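Local structure of leucine aminopeptidase 2 (Saccharomyces cerevisiae, 2XQ0) at residues 171-176 against 209-214; 39-44 against 140-145; 177-182 against 205-210; 133-138 against 226-231. The protein cleaves di- and tripeptides preferentially as a zinc-dependent M1 aminopeptidase and has low epoxide hydrolase activity in vitro. All coordinates share one frame; numbering follows the deposited sequence.

Contact 1. Residues 171-176 against 209-214; sequences IESPLP and IASGDL
Ser173 and Pro176 meet Ser211 and Gly212 where the chain leaves strand 165-172 of the large mixed sheet and turns into strand 177-179 of a four-stranded antiparallel sheet. The junction is held by a small polar network around Pro176 O, which accepts two hydrogen bonds. Gly212 N donates to Pro176 O at 3.1 Å, in the carbonyl plane and with an N-H...O angle of 142°. Ser211 OG donates to Pro176 O at 2.8 Å from well above that plane, 48° out of it. With OG anti to its own backbone N (chi1 -179°), Ser211 also brings its hydroxyl to 2.8 Å from Ser173 OG. The single proton of Ser173 could serve either Ser211 OG or Leu175 O, the latter 3.1 Å from Ser173 OG. An alanine in place of Ser211 would probably cost Pro176 O one of its two donors and leave Ser173 OG without its hydroxyl partner in 209-214, with Leu175 O still within reach.

Packing contacts flank this network. Ile171 and Ile209 reach toward each other tip to tip, and their CD1 atoms stand only 3.4 Å apart, tighter than ordinary van der Waals contact. On the other flank the Pro176 ring lies against Gly212 O, with CD at 3.3 Å, and its CB packs on Leu214 CB at 4.1 Å. Asp213 centres an inverse gamma turn that leads the chain out of strand 209-211. Val39 of strand 28-40 and Val177 and Phe179 of strand 177-179 border Ile171, while Val142 of strand 141-144 and the Phe41 loop close around Ser211.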
loop_
_atom_site.group_PDB
_atom_site.type_symbol
_atom_site.label_atom_id
_atom_site.label_comp_id
_atom_site.label_asym_id
_atom_site.label_seq_id
_atom_site.Cartn_x
_atom_site.Cartn_y
_atom_site.Cartn_z
ATOM N N ILE A 171 5.165 -7.722 24.150
ATOM C CA ILE A 171 4.642 -8.834 23.383
ATOM C C ILE A 171 5.402 -10.096 23.744
ATOM O O ILE A 171 6.604 -10.192 23.546
ATOM C CB ILE A 171 4.719 -8.577 21.882
ATOM C CG1 ILE A 171 4.037 -7.241 21.557
ATOM C CG2 ILE A 171 4.054 -9.711 21.123
ATOM C CD1 ILE A 171 4.179 -6.801 20.137
ATOM N N GLU A 172 4.689 -11.059 24.303
ATOM C CA GLU A 172 5.311 -12.328 24.664
ATOM C C GLU A 172 5.134 -13.293 23.495
ATOM O O GLU A 172 4.041 -13.408 22.954
ATOM C CB GLU A 172 4.640 -12.872 25.919
ATOM C CG GLU A 172 5.271 -14.146 26.445
ATOM C CD GLU A 172 4.584 -14.643 27.696
ATOM O OE1 GLU A 172 3.398 -14.295 27.898
ATOM O OE2 GLU A 172 5.229 -15.384 28.470
ATOM N N SER A 173 6.208 -13.963 23.101
ATOM C CA SER A 173 6.163 -14.936 22.009
ATOM C C SER A 173 7.301 -15.935 22.160
ATOM O O SER A 173 8.366 -15.583 22.660
ATOM C CB SER A 173 6.299 -14.225 20.656
ATOM O OG SER A 173 6.188 -15.146 19.576
ATOM N N PRO A 174 7.090 -17.189 21.725
ATOM C CA PRO A 174 8.221 -18.125 21.746
ATOM C C PRO A 174 9.183 -17.904 20.588
ATOM O O PRO A 174 10.161 -18.633 20.496
ATOM C CB PRO A 174 7.548 -19.494 21.620
ATOM C CG PRO A 174 6.260 -19.215 20.920
ATOM C CD PRO A 174 5.820 -17.850 21.368
ATOM N N LEU A 175 8.898 -16.929 19.720
ATOM C CA LEU A 175 9.767 -16.576 18.589
ATOM C C LEU A 175 9.954 -15.053 18.533
ATOM O O LEU A 175 9.139 -14.318 19.081
ATOM C CB LEU A 175 9.152 -17.064 17.272
ATOM C CG LEU A 175 9.037 -18.579 17.055
ATOM C CD1 LEU A 175 8.145 -18.915 15.868
ATOM C CD2 LEU A 175 10.418 -19.204 16.866
ATOM N N PRO A 176 11.031 -14.585 17.893
ATOM C CA PRO A 176 11.277 -13.144 17.715
ATOM C C PRO A 176 10.045 -12.325 17.247
ATOM O O PRO A 176 9.196 -12.803 16.495
ATOM C CB PRO A 176 12.392 -13.120 16.667
ATOM C CG PRO A 176 13.214 -14.382 16.990
ATOM C CD PRO A 176 12.175 -15.404 17.424
ATOM N N ILE A 209 2.699 -5.749 13.661
ATOM C CA ILE A 209 3.345 -6.785 14.462
ATOM C C ILE A 209 3.658 -7.990 13.598
ATOM O O ILE A 209 2.863 -8.365 12.729
ATOM C CB ILE A 209 2.451 -7.212 15.658
ATOM C CG1 ILE A 209 3.162 -8.279 16.496
ATOM C CG2 ILE A 209 1.146 -7.778 15.154
ATOM C CD1 ILE A 209 2.487 -8.545 17.824
ATOM N N ALA A 210 4.818 -8.600 13.818
ATOM C CA ALA A 210 5.115 -9.895 13.190
ATOM C C ALA A 210 5.942 -10.728 14.146
ATOM O O ALA A 210 6.679 -10.191 14.975
ATOM C CB ALA A 210 5.848 -9.730 11.881
ATOM N N SER A 211 5.809 -12.039 14.041
ATOM C CA SER A 211 6.623 -12.910 14.874
ATOM C C SER A 211 6.912 -14.166 14.125
ATOM O O SER A 211 6.023 -14.752 13.499
ATOM C CB SER A 211 5.927 -13.220 16.188
ATOM O OG SER A 211 6.741 -14.062 16.999
ATOM N N GLY A 212 8.175 -14.549 14.157
ATOM C CA GLY A 212 8.608 -15.788 13.549
ATOM C C GLY A 212 10.100 -15.908 13.671
ATOM O O GLY A 212 10.737 -15.180 14.432
ATOM N N ASP A 213 10.663 -16.847 12.921
ATOM C CA ASP A 213 12.101 -17.062 12.941
ATOM C C ASP A 213 12.779 -15.941 12.176
ATOM O O ASP A 213 13.109 -16.077 11.004
ATOM C CB ASP A 213 12.458 -18.423 12.334
ATOM C CG ASP A 213 13.938 -18.705 12.384
ATOM O OD1 ASP A 213 14.641 -18.003 13.139
ATOM O OD2 ASP A 213 14.395 -19.618 11.662
ATOM N N LEU A 214 12.994 -14.831 12.862
ATOM C CA LEU A 214 13.527 -13.633 12.236
ATOM C C LEU A 214 14.952 -13.383 12.690
ATOM O O LEU A 214 15.265 -13.449 13.882
ATOM C CB LEU A 214 12.670 -12.433 12.629
ATOM C CG LEU A 214 11.221 -12.425 12.138
ATOM C CD1 LEU A 214 10.493 -11.191 12.643
ATOM C CD2 LEU A 214 11.200 -12.469 10.617
#

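Contact 2. Residues 39-44 against 140-145; sequences VSFEKS and PYVFSQ
Phe41 carries the contact from the turn of a beta hairpin, the tight link between strands 28-40 and 45-56, and sets its ring against Pro140 and Val142 at the start of strand 141-144. The packed part is a sandwich. Pro140 CG sits 3.9 Å above one face of the Phe41 ring, offset toward the rim, and its vector to the ring centroid is 23° off the normal, which fits a CH-pi contact. Val39 CG1, from the same hairpin, lies 3.7 Å above the opposite face. The phenyl is held between Val39 CG1 and Pro140 CG because they lie on opposite faces. The Phe41 and Pro140 side chains stand at about a right angle to each other. Tyr141 C lies in the ring plane at its edge.

The other side of the turn points to solvent. Residues 41-43 have helical backbone angles, and the Lys43 N-H reaches back to Ser40 OG at 3.1 Å, an ST motif that closes the turn without involving 140-145. Beyond it, Lys43 NZ pairs with Glu42 OE2, but both side chains are exposed and Glu42 is poorly ordered. Across 39-44 and 140-145 the contact is made by van der Waals and CH-pi packing. With chi1 at 58°, Val142 CG1 falls between its backbone N and carbonyl carbon, 3.8 Å from Phe41 CE1 and 4.3 Å from Val39 CG1.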
loop_
_atom_site.group_PDB
_atom_site.type_symbol
_atom_site.label_atom_id
_atom_site.label_comp_id
_atom_site.label_asym_id
_atom_site.label_seq_id
_atom_site.Cartn_x
_atom_site.Cartn_y
_atom_site.Cartn_z
ATOM N N VAL A 39 1.384 -13.960 22.091
ATOM C CA VAL A 39 1.160 -14.632 20.821
ATOM C C VAL A 39 1.162 -16.142 21.002
ATOM O O VAL A 39 2.141 -16.705 21.475
ATOM C CB VAL A 39 2.293 -14.301 19.840
ATOM C CG1 VAL A 39 2.211 -15.194 18.620
ATOM C CG2 VAL A 39 2.277 -12.813 19.480
ATOM N N SER A 40 0.075 -16.793 20.601
ATOM C CA SER A 40 -0.039 -18.239 20.708
ATOM C C SER A 40 -0.198 -18.846 19.335
ATOM O O SER A 40 -1.280 -18.781 18.762
ATOM C CB SER A 40 -1.244 -18.639 21.567
ATOM O OG SER A 40 -1.415 -20.054 21.565
ATOM N N PHE A 41 0.885 -19.442 18.828
ATOM C CA PHE A 41 0.878 -20.167 17.555
ATOM C C PHE A 41 0.034 -21.421 17.669
ATOM O O PHE A 41 -0.600 -21.850 16.708
ATOM C CB PHE A 41 2.309 -20.513 17.110
ATOM C CG PHE A 41 3.158 -19.298 16.828
ATOM C CD1 PHE A 41 3.080 -18.651 15.604
ATOM C CD2 PHE A 41 4.014 -18.793 17.794
ATOM C CE1 PHE A 41 3.845 -17.518 15.344
ATOM C CE2 PHE A 41 4.775 -17.663 17.550
ATOM C CZ PHE A 41 4.695 -17.025 16.320
ATOM N N GLU A 42 0.028 -22.002 18.858
ATOM C CA GLU A 42 -0.800 -23.168 19.138
ATOM C C GLU A 42 -2.271 -22.884 18.849
ATOM O O GLU A 42 -2.948 -23.685 18.200
ATOM C CB GLU A 42 -0.636 -23.603 20.595
ATOM C CG GLU A 42 -1.368 -24.884 20.929
ATOM C CD GLU A 42 -1.641 -25.023 22.412
ATOM O OE1 GLU A 42 -2.244 -26.043 22.819
ATOM O OE2 GLU A 42 -1.252 -24.105 23.170
ATOM N N LYS A 43 -2.767 -21.744 19.325
ATOM C CA LYS A 43 -4.180 -21.437 19.181
ATOM C C LYS A 43 -4.441 -20.505 18.007
ATOM O O LYS A 43 -5.590 -20.252 17.657
ATOM C CB LYS A 43 -4.721 -20.832 20.477
ATOM C CG LYS A 43 -4.732 -21.815 21.635
ATOM C CD LYS A 43 -5.122 -21.150 22.942
ATOM C CE LYS A 43 -5.480 -22.187 24.004
ATOM N NZ LYS A 43 -4.430 -23.237 24.140
ATOM N N SER A 44 -3.368 -20.021 17.386
ATOM C CA SER A 44 -3.456 -18.928 16.419
ATOM C C SER A 44 -4.311 -17.783 16.959
ATOM O O SER A 44 -5.283 -17.364 16.332
ATOM C CB SER A 44 -3.992 -19.418 15.068
ATOM O OG SER A 44 -3.151 -20.420 14.538
ATOM N N PRO A 140 6.797 -21.571 12.550
ATOM C CA PRO A 140 5.541 -20.846 12.343
ATOM C C PRO A 140 5.770 -19.338 12.313
ATOM O O PRO A 140 6.827 -18.864 12.706
ATOM C CB PRO A 140 4.707 -21.223 13.576
ATOM C CG PRO A 140 5.715 -21.499 14.620
ATOM C CD PRO A 140 6.874 -22.148 13.903
ATOM N N TYR A 141 4.760 -18.587 11.891
ATOM C CA TYR A 141 4.940 -17.171 11.616
ATOM C C TYR A 141 3.581 -16.521 11.619
ATOM O O TYR A 141 2.583 -17.152 11.261
ATOM C CB TYR A 141 5.578 -17.013 10.231
ATOM C CG TYR A 141 6.120 -15.634 9.866
ATOM C CD1 TYR A 141 5.277 -14.633 9.392
ATOM C CD2 TYR A 141 7.483 -15.366 9.928
ATOM C CE1 TYR A 141 5.767 -13.398 9.013
ATOM C CE2 TYR A 141 7.984 -14.138 9.557
ATOM C CZ TYR A 141 7.121 -13.153 9.104
ATOM O OH TYR A 141 7.621 -11.925 8.740
ATOM N N VAL A 142 3.530 -15.263 12.030
ATOM C CA VAL A 142 2.292 -14.514 11.956
ATOM C C VAL A 142 2.643 -13.061 11.671
ATOM O O VAL A 142 3.692 -12.575 12.096
ATOM C CB VAL A 142 1.517 -14.616 13.268
ATOM C CG1 VAL A 142 2.389 -14.094 14.418
ATOM C CG2 VAL A 142 0.166 -13.874 13.202
ATOM N N PHE A 143 1.785 -12.374 10.928
ATOM C CA PHE A 143 1.977 -10.932 10.711
ATOM C C PHE A 143 0.628 -10.274 10.567
ATOM O O PHE A 143 -0.344 -10.928 10.193
ATOM C CB PHE A 143 2.851 -10.660 9.482
ATOM C CG PHE A 143 2.214 -11.056 8.176
ATOM C CD1 PHE A 143 1.416 -10.162 7.476
ATOM C CD2 PHE A 143 2.408 -12.321 7.655
ATOM C CE1 PHE A 143 0.829 -10.547 6.273
ATOM C CE2 PHE A 143 1.845 -12.697 6.459
ATOM C CZ PHE A 143 1.053 -11.819 5.770
ATOM N N SER A 144 0.577 -8.979 10.852
ATOM C CA SER A 144 -0.651 -8.196 10.732
ATOM C C SER A 144 -0.664 -7.303 9.501
ATOM O O SER A 144 0.366 -7.044 8.866
ATOM C CB SER A 144 -0.800 -7.311 11.969
ATOM O OG SER A 144 0.221 -6.330 11.951
ATOM N N GLN A 145 -1.856 -6.834 9.162
ATOM C CA GLN A 145 -2.047 -5.807 8.151
ATOM C C GLN A 145 -3.364 -5.142 8.548
ATOM O O GLN A 145 -4.424 -5.762 8.449
ATOM C CB GLN A 145 -2.154 -6.424 6.755
ATOM C CG GLN A 145 -2.777 -5.493 5.717
ATOM C CD GLN A 145 -1.966 -4.228 5.529
ATOM O OE1 GLN A 145 -0.764 -4.287 5.272
ATOM N NE2 GLN A 145 -2.615 -3.075 5.674
#

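Contact 3. Residues 177-182 against 205-210; sequences VVFSGI and YLIGIA
Phe179 packs on Gly208 and passes Ile207 at a slant where strand 177-179 pairs with strand 209-211 in the four-stranded antiparallel sheet. Its CG is anti to the backbone N (chi1 176°). From there the side chain runs beside the Gly208 carbonyl: CB is 4.0 Å from Gly208 O, CG a little closer, and CD1 closest at 3.4 Å. CE1 stands about equally far from Gly208 O and Ile207 CG2, and CZ ends 3.8 Å from Ile207 CD1. Ser180 OG stands 3.8 Å above the centre of one face of the Phe179 ring. An alanine in place of Phe179 would probably open a gap beside Ile207, leave Gly208 O less covered and take the ring from under Ser180 OG.

Val178 and Ala210 form the hydrogen-bonded pair of the ladder, with Val178 N to Ala210 O at 2.9 Å and Ala210 N to Val178 O at 3.0 Å. Past the non-hydrogen-bonded pair of Phe179 and Ile209, Ser180 N donates to Gly208 O. The return bond runs from Gly208 N to Ser180 OG, at 3.0 Å and 151°. Ser180, centre of an inverse gamma turn, therefore continues the ladder with its hydroxyl, and one residue satisfies both backbone polar atoms of buried Gly208.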
loop_
_atom_site.group_PDB
_atom_site.type_symbol
_atom_site.label_atom_id
_atom_site.label_comp_id
_atom_site.label_asym_id
_atom_site.label_seq_id
_atom_site.Cartn_x
_atom_site.Cartn_y
_atom_site.Cartn_z
ATOM N N VAL A 177 9.953 -11.097 17.733
ATOM C CA VAL A 177 8.836 -10.214 17.422
ATOM C C VAL A 177 9.400 -8.905 16.914
ATOM O O VAL A 177 10.366 -8.379 17.477
ATOM C CB VAL A 177 7.977 -9.880 18.678
ATOM C CG1 VAL A 177 6.924 -8.799 18.368
ATOM C CG2 VAL A 177 7.317 -11.122 19.247
ATOM N N VAL A 178 8.808 -8.386 15.851
ATOM C CA VAL A 178 9.027 -6.991 15.504
ATOM C C VAL A 178 7.703 -6.239 15.595
ATOM O O VAL A 178 6.626 -6.835 15.484
ATOM C CB VAL A 178 9.660 -6.815 14.130
ATOM C CG1 VAL A 178 10.997 -7.564 14.068
ATOM C CG2 VAL A 178 8.705 -7.295 13.047
ATOM N N PHE A 179 7.802 -4.935 15.825
ATOM C CA PHE A 179 6.658 -4.097 16.133
ATOM C C PHE A 179 6.920 -2.726 15.521
ATOM O O PHE A 179 8.069 -2.354 15.310
ATOM C CB PHE A 179 6.508 -3.959 17.649
ATOM C CG PHE A 179 5.404 -3.023 18.072
ATOM C CD1 PHE A 179 4.088 -3.459 18.119
ATOM C CD2 PHE A 179 5.692 -1.714 18.451
ATOM C CE1 PHE A 179 3.054 -2.588 18.495
ATOM C CE2 PHE A 179 4.685 -0.843 18.831
ATOM C CZ PHE A 179 3.364 -1.277 18.871
ATOM N N SER A 180 5.852 -1.985 15.252
ATOM C CA SER A 180 5.956 -0.633 14.723
ATOM C C SER A 180 6.335 0.366 15.814
ATOM O O SER A 180 5.559 1.277 16.159
ATOM C CB SER A 180 4.617 -0.231 14.126
ATOM O OG SER A 180 3.586 -0.411 15.086
ATOM N N GLY A 181 7.525 0.191 16.359
ATOM C CA GLY A 181 8.058 1.091 17.356
ATOM C C GLY A 181 9.514 0.757 17.605
ATOM O O GLY A 181 10.066 -0.143 16.988
ATOM N N ILE A 182 10.137 1.489 18.520
ATOM C CA ILE A 182 11.544 1.290 18.814
ATOM C C ILE A 182 11.669 0.319 19.971
ATOM O O ILE A 182 11.037 0.474 21.007
ATOM C CB ILE A 182 12.263 2.617 19.121
ATOM C CG1 ILE A 182 12.202 3.526 17.880
ATOM C CG2 ILE A 182 13.714 2.356 19.530
ATOM C CD1 ILE A 182 12.866 4.867 18.035
ATOM N N TYR A 205 -4.273 2.169 12.582
ATOM C CA TYR A 205 -4.131 1.386 11.351
ATOM C C TYR A 205 -2.639 1.200 11.013
ATOM O O TYR A 205 -2.296 0.352 10.216
ATOM C CB TYR A 205 -4.903 1.997 10.182
ATOM C CG TYR A 205 -4.230 3.181 9.524
ATOM C CD1 TYR A 205 -3.196 2.999 8.610
ATOM C CD2 TYR A 205 -4.633 4.467 9.807
ATOM C CE1 TYR A 205 -2.593 4.071 8.003
ATOM C CE2 TYR A 205 -4.025 5.555 9.212
ATOM C CZ TYR A 205 -3.009 5.350 8.310
ATOM O OH TYR A 205 -2.401 6.424 7.716
ATOM N N LEU A 206 -1.771 1.995 11.647
ATOM C CA LEU A 206 -0.321 1.918 11.426
ATOM C C LEU A 206 0.375 0.909 12.344
ATOM O O LEU A 206 1.563 0.622 12.181
ATOM C CB LEU A 206 0.326 3.288 11.605
ATOM C CG LEU A 206 0.020 4.268 10.468
ATOM C CD1 LEU A 206 0.657 5.615 10.750
ATOM C CD2 LEU A 206 0.544 3.704 9.171
ATOM N N ILE A 207 -0.360 0.380 13.315
ATOM C CA ILE A 207 0.226 -0.620 14.188
ATOM C C ILE A 207 0.629 -1.813 13.345
ATOM O O ILE A 207 -0.092 -2.222 12.426
ATOM C CB ILE A 207 -0.708 -1.053 15.313
ATOM C CG1 ILE A 207 -0.847 0.081 16.336
ATOM C CG2 ILE A 207 -0.178 -2.315 15.996
ATOM C CD1 ILE A 207 0.469 0.371 17.057
ATOM N N GLY A 208 1.813 -2.337 13.635
ATOM C CA GLY A 208 2.313 -3.491 12.918
ATOM C C GLY A 208 2.954 -4.464 13.878
ATOM O O GLY A 208 3.640 -4.054 14.824
ATOM N N ILE A 209 2.699 -5.749 13.661
ATOM C CA ILE A 209 3.345 -6.785 14.462
ATOM C C ILE A 209 3.658 -7.990 13.598
ATOM O O ILE A 209 2.863 -8.365 12.729
ATOM C CB ILE A 209 2.451 -7.212 15.658
ATOM C CG1 ILE A 209 3.162 -8.279 16.496
ATOM C CG2 ILE A 209 1.146 -7.778 15.154
ATOM C CD1 ILE A 209 2.487 -8.545 17.824
ATOM N N ALA A 210 4.818 -8.600 13.818
ATOM C CA ALA A 210 5.115 -9.895 13.190
ATOM C C ALA A 210 5.942 -10.728 14.146
ATOM O O ALA A 210 6.679 -10.191 14.975
ATOM C CB ALA A 210 5.848 -9.730 11.881
#

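Contact 4. Residues 133-138 against 226-231; sequences KQTKGG and YTEPFR
Glu228 points its carboxylate at the loop residues Thr135, Lys136 and Gly137. Its OE2 accepts a weak bond from Gly137 N at 3.4 Å and a hydrogen bond from a water that also donates to Thr135 OG1, each water bond measuring 3.0 Å. Thr135 OG1 also hydrogen-bonds to the backbone O of Lys139. Glu228 OE1 accepts from a second water, weakly tied to Lys136 N, and forms a salt bridge with Arg231 NH2 at 3.5 Å. The loop here is a type I beta turn from Thr135 to Gly138, between strands 127-130 and 141-144. Pro229 follows, where the chain enters helix 229-239. Phe230 CG lies between its backbone N and carbonyl carbon (chi1 80°), and its CE2 meets Lys136 CB at 3.3 Å while CZ lies 3.6 Å from Lys136 CG. Glu228 OE2 sits in the plane of this ring, at its edge. Arg231, its N-H bonded to Glu228 O, sets CB over one face of the ring, and Phe230 CZ stands 3.5 Å above the centre of its guanidinium. Lys136 NZ comes within 4.4 Å of Arg231 NH1, a like-charge approach that Asp269, salt-bridged to Arg231 and a weak, long partner of Lys136, is likely to offset.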
loop_
_atom_site.group_PDB
_atom_site.type_symbol
_atom_site.label_atom_id
_atom_site.label_comp_id
_atom_site.label_asym_id
_atom_site.label_seq_id
_atom_site.Cartn_x
_atom_site.Cartn_y
_atom_site.Cartn_z
ATOM N N LYS A 133 5.202 -26.061 8.473
ATOM C CA LYS A 133 5.325 -26.648 7.143
ATOM C C LYS A 133 5.135 -25.638 6.013
ATOM O O LYS A 133 5.480 -25.917 4.865
ATOM C CB LYS A 133 4.308 -27.778 6.982
ATOM C CG LYS A 133 4.547 -28.967 7.890
ATOM C CD LYS A 133 4.801 -30.213 7.067
ATOM C CE LYS A 133 5.883 -29.963 6.021
ATOM N NZ LYS A 133 6.050 -31.123 5.103
ATOM N N GLN A 134 4.588 -24.471 6.336
ATOM C CA GLN A 134 4.239 -23.482 5.317
ATOM C C GLN A 134 5.353 -22.486 5.002
ATOM O O GLN A 134 5.380 -21.905 3.913
ATOM C CB GLN A 134 2.993 -22.711 5.731
ATOM C CG GLN A 134 1.701 -23.487 5.632
ATOM C CD GLN A 134 0.549 -22.727 6.256
ATOM O OE1 GLN A 134 -0.423 -22.389 5.585
ATOM N NE2 GLN A 134 0.663 -22.437 7.547
ATOM N N THR A 135 6.256 -22.282 5.956
ATOM C CA THR A 135 7.330 -21.308 5.799
ATOM C C THR A 135 8.568 -21.970 5.223
ATOM O O THR A 135 8.864 -23.126 5.530
ATOM C CB THR A 135 7.712 -20.648 7.141
ATOM O OG1 THR A 135 8.276 -21.635 8.018
ATOM C CG2 THR A 135 6.488 -19.993 7.795
ATOM N N LYS A 136 9.293 -21.228 4.390
ATOM C CA LYS A 136 10.518 -21.738 3.793
ATOM C C LYS A 136 11.476 -22.214 4.877
ATOM O O LYS A 136 12.170 -23.213 4.709
ATOM C CB LYS A 136 11.195 -20.649 2.960
ATOM C CG LYS A 136 10.311 -20.012 1.898
ATOM C CD LYS A 136 10.000 -20.977 0.772
ATOM C CE LYS A 136 9.477 -20.241 -0.452
ATOM N NZ LYS A 136 10.483 -19.282 -0.991
ATOM N N GLY A 137 11.500 -21.492 5.992
ATOM C CA GLY A 137 12.488 -21.701 7.035
ATOM C C GLY A 137 12.134 -22.676 8.140
ATOM O O GLY A 137 12.937 -22.887 9.047
ATOM N N GLY A 138 10.940 -23.259 8.095
ATOM C CA GLY A 138 10.615 -24.366 8.988
ATOM C C GLY A 138 9.930 -24.066 10.317
ATOM O O GLY A 138 9.623 -24.985 11.076
ATOM N N TYR A 226 14.999 -7.105 8.583
ATOM C CA TYR A 226 14.570 -8.303 9.302
ATOM C C TYR A 226 13.956 -9.267 8.299
ATOM O O TYR A 226 13.236 -8.844 7.414
ATOM C CB TYR A 226 13.536 -7.949 10.375
ATOM C CG TYR A 226 14.101 -7.144 11.508
ATOM C CD1 TYR A 226 14.563 -7.770 12.656
ATOM C CD2 TYR A 226 14.180 -5.749 11.436
ATOM C CE1 TYR A 226 15.097 -7.042 13.702
ATOM C CE2 TYR A 226 14.711 -5.011 12.486
ATOM C CZ TYR A 226 15.168 -5.669 13.614
ATOM O OH TYR A 226 15.706 -4.964 14.671
ATOM N N THR A 227 14.274 -10.554 8.405
ATOM C CA THR A 227 13.659 -11.555 7.541
ATOM C C THR A 227 14.049 -12.955 7.988
ATOM O O THR A 227 14.735 -13.116 8.995
ATOM C CB THR A 227 14.009 -11.368 6.044
ATOM O OG1 THR A 227 13.225 -12.271 5.246
ATOM C CG2 THR A 227 15.478 -11.613 5.790
ATOM N N GLU A 228 13.606 -13.962 7.245
ATOM C CA GLU A 228 13.999 -15.336 7.548
ATOM C C GLU A 228 15.476 -15.532 7.226
ATOM O O GLU A 228 15.972 -15.041 6.196
ATOM C CB GLU A 228 13.115 -16.327 6.784
ATOM C CG GLU A 228 11.632 -16.283 7.183
ATOM C CD GLU A 228 10.721 -17.032 6.210
ATOM O OE1 GLU A 228 10.262 -16.406 5.224
ATOM O OE2 GLU A 228 10.464 -18.239 6.431
ATOM N N PRO A 229 16.200 -16.244 8.107
ATOM C CA PRO A 229 17.646 -16.425 7.915
ATOM C C PRO A 229 18.047 -16.788 6.476
ATOM O O PRO A 229 19.034 -16.245 5.971
ATOM C CB PRO A 229 17.986 -17.557 8.885
ATOM C CG PRO A 229 16.952 -17.403 9.998
ATOM C CD PRO A 229 15.695 -16.941 9.307
ATOM N N PHE A 230 17.290 -17.660 5.814
ATOM C CA PHE A 230 17.717 -18.160 4.508
ATOM C C PHE A 230 17.833 -17.044 3.474
ATOM O O PHE A 230 18.601 -17.146 2.505
ATOM C CB PHE A 230 16.791 -19.275 4.004
ATOM C CG PHE A 230 15.514 -18.778 3.389
ATOM C CD1 PHE A 230 15.446 -18.501 2.026
ATOM C CD2 PHE A 230 14.380 -18.590 4.168
ATOM C CE1 PHE A 230 14.271 -18.042 1.455
ATOM C CE2 PHE A 230 13.197 -18.131 3.602
ATOM C CZ PHE A 230 13.141 -17.849 2.247
ATOM N N ARG A 231 17.090 -15.969 3.702
ATOM C CA ARG A 231 16.999 -14.872 2.745
ATOM C C ARG A 231 17.730 -13.622 3.240
ATOM O O ARG A 231 17.822 -12.615 2.526
ATOM C CB ARG A 231 15.517 -14.546 2.516
ATOM C CG ARG A 231 15.258 -13.385 1.586
ATOM C CD ARG A 231 13.994 -13.623 0.789
ATOM N NE ARG A 231 12.864 -13.928 1.655
ATOM C CZ ARG A 231 11.836 -14.684 1.286
ATOM N NH1 ARG A 231 11.804 -15.215 0.067
ATOM N NH2 ARG A 231 10.839 -14.903 2.130
HETATM O O HOH W 1 10.619 -19.995 8.911
HETATM O O HOH W 2 8.404 -18.088 3.440
#

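Contacts 1 and 3 both use strand 209-211, share Ile209 and Ala210, and have centres 11 Å apart. Contact 2, centred 8 Å from contact 1, supplies the strand on the other edge of 209-211: Ser211 N lies 2.9 Å from Val142 O and Ser144 N lies 3.0 Å from Ile209 O. Contact 4 lies away from the active site, its centre 19 Å from that of contact 3 and 13 Å from that of contact 1, which it joins where Asp213 O approaches Pro229 CD at 3.2 Å. Residues 205-208 and Gln145 lie toward the active site: the side chain of Leu206 is about 7 Å from the bound bestatin and about 9 Å from the zinc ion, and Gln145 is assigned to substrate binding.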